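Local coordinates for protein alanine dehydrogenase/pyridine nucleotide transhydrogenase (Mycobacterium smegmatis str. MC2 155, PDB 3P2Y) that probably forms the alpha 1 subunit of a proton-pumping transhydrogenase that passes hydride between NADH and NADP, at residues M146-S151 / E341-N346. Residues are numbered along the deposited sequence; the frame is centred on the assembly and turned at random.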
# COMPACT_ATOMS: atom_id res chain seq x y z
N MET A 146 -22.32 14.92 10.67
CA MET A 146 -22.63 15.29 9.26
C MET A 146 -21.40 15.75 8.51
O MET A 146 -21.52 16.21 7.37
CB MET A 146 -23.68 16.43 9.21
CG MET A 146 -24.98 16.07 9.85
SD MET A 146 -25.95 17.58 10.19
CE MET A 146 -27.02 16.91 11.48
N ASP A 147 -20.22 15.63 9.12
CA ASP A 147 -19.03 16.25 8.56
C ASP A 147 -18.38 15.33 7.52
O ASP A 147 -17.47 14.55 7.83
CB ASP A 147 -18.03 16.56 9.68
CG ASP A 147 -16.84 17.38 9.21
OD1 ASP A 147 -16.64 17.57 7.98
OD2 ASP A 147 -16.08 17.84 10.09
N ALA A 148 -18.88 15.43 6.29
CA ALA A 148 -18.34 14.62 5.18
C ALA A 148 -16.91 14.97 4.78
O ALA A 148 -16.13 14.08 4.38
CB ALA A 148 -19.29 14.74 3.95
N LEU A 149 -16.55 16.25 4.81
CA LEU A 149 -15.16 16.60 4.54
C LEU A 149 -14.22 15.82 5.49
O LEU A 149 -13.21 15.26 5.02
CB LEU A 149 -14.93 18.14 4.61
CG LEU A 149 -15.54 18.92 3.44
CD1 LEU A 149 -15.51 20.42 3.79
CD2 LEU A 149 -14.87 18.62 2.07
N SER A 150 -14.57 15.73 6.77
CA SER A 150 -13.74 15.02 7.76
C SER A 150 -13.72 13.51 7.53
O SER A 150 -12.67 12.86 7.60
CB SER A 150 -14.21 15.34 9.18
OG SER A 150 -13.62 14.49 10.14
N SER A 151 -14.89 12.91 7.27
CA SER A 151 -14.87 11.43 7.12
C SER A 151 -14.03 11.02 5.91
O SER A 151 -13.28 10.04 5.99
CB SER A 151 -16.29 10.83 7.03
OG SER A 151 -16.97 11.19 5.84
N GLU A 341 -19.57 4.29 3.28
CA GLU A 341 -20.41 4.05 4.48
C GLU A 341 -20.39 5.25 5.40
O GLU A 341 -21.44 5.68 5.87
CB GLU A 341 -19.96 2.80 5.22
CG GLU A 341 -20.79 2.48 6.46
CD GLU A 341 -20.25 1.25 7.19
OE1 GLU A 341 -19.94 0.26 6.52
OE2 GLU A 341 -20.15 1.27 8.45
N LEU A 342 -19.21 5.80 5.66
CA LEU A 342 -19.10 6.98 6.52
C LEU A 342 -19.84 8.17 5.90
O LEU A 342 -20.58 8.87 6.60
CB LEU A 342 -17.64 7.32 6.76
CG LEU A 342 -16.91 6.22 7.56
CD1 LEU A 342 -15.44 6.58 7.62
CD2 LEU A 342 -17.48 6.05 8.96
N TYR A 343 -19.62 8.38 4.59
CA TYR A 343 -20.29 9.43 3.82
C TYR A 343 -21.80 9.26 3.87
O TYR A 343 -22.56 10.24 4.04
CB TYR A 343 -19.82 9.42 2.35
CG TYR A 343 -20.43 10.54 1.54
CD1 TYR A 343 -21.49 10.28 0.66
CD2 TYR A 343 -19.94 11.86 1.64
CE1 TYR A 343 -22.07 11.34 -0.10
CE2 TYR A 343 -20.52 12.90 0.92
CZ TYR A 343 -21.58 12.62 0.04
OH TYR A 343 -22.12 13.62 -0.72
N ALA A 344 -22.26 8.02 3.71
CA ALA A 344 -23.71 7.74 3.77
C ALA A 344 -24.31 8.12 5.11
O ALA A 344 -25.41 8.67 5.17
CB ALA A 344 -23.94 6.20 3.49
N LYS A 345 -23.58 7.84 6.20
CA LYS A 345 -24.03 8.26 7.54
C LYS A 345 -24.03 9.80 7.67
O LYS A 345 -24.96 10.37 8.28
CB LYS A 345 -23.18 7.56 8.61
CG LYS A 345 -23.50 6.07 8.68
CD LYS A 345 -22.63 5.31 9.71
CE LYS A 345 -23.08 3.84 9.77
NZ LYS A 345 -22.44 3.12 10.93
N ASN A 346 -23.04 10.48 7.06
CA ASN A 346 -23.04 11.96 7.07
C ASN A 346 -24.28 12.52 6.36
O ASN A 346 -24.99 13.40 6.87
CB ASN A 346 -21.80 12.54 6.35
CG ASN A 346 -20.45 12.15 7.01
OD1 ASN A 346 -19.50 11.86 6.31
ND2 ASN A 346 -20.38 12.17 8.32
O HOH W 1 -17.66 12.88 10.07
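Asn346, on helix 336-354, reaches with its amide into the first turn of helix 148-167, where Ser151 and Ala148 receive it. The two helices connect the parts of the two-domain alanine dehydrogenase/transhydrogenase fold: the first domain is built on a parallel sheet and the second on a mostly parallel one, helix 148-167 leads out of the first, and helix 336-354 brings the chain back from the second, a Rossmann-type domain that probably binds the nucleotide, as in its relatives. The amide is set by a first torsion that turns CG anti to the carbonyl carbon (chi1 -62°), which carries OD1 and ND2 across to the neighbouring helix. Ser151 OG donates to Asn346 OD1 over 2.7 Å, lying in the carbonyl plane at a C=O...donor angle of 155°. A serine suits this site because its short hydroxyl, lodged between its own backbone N and carbonyl carbon (chi1 68°), can bond without pushing the helices apart; its CB meanwhile packs 3.8 Å from Leu342 CB. The other end of the amide is fixed too: ND2 donates to the carbonyl of Thr145 and, weakly, to a water that in turn donates to Asp147 O, so the buried asparagine has partners at both ends and its rotation is defined. Asp147 N-caps helix 148-167, its OD1 accepting from Ser150 N at 3.0 Å, from well above the carboxylate plane. Small Ala148 lets the helices approach: its CA lies 3.2 Å from Asn346 OD1. The Tyr343 ring also meets Phe111, and its hydroxyl bonds to the carbonyl of Lys90, tying helix 336-354 to the first domain. Ala179 of the second subunit packs on Ser151 and Asn346. Ala148 CB meets the Tyr343 ring obliquely, 3.7 Å from CD2 and 3.8 Å from CE2.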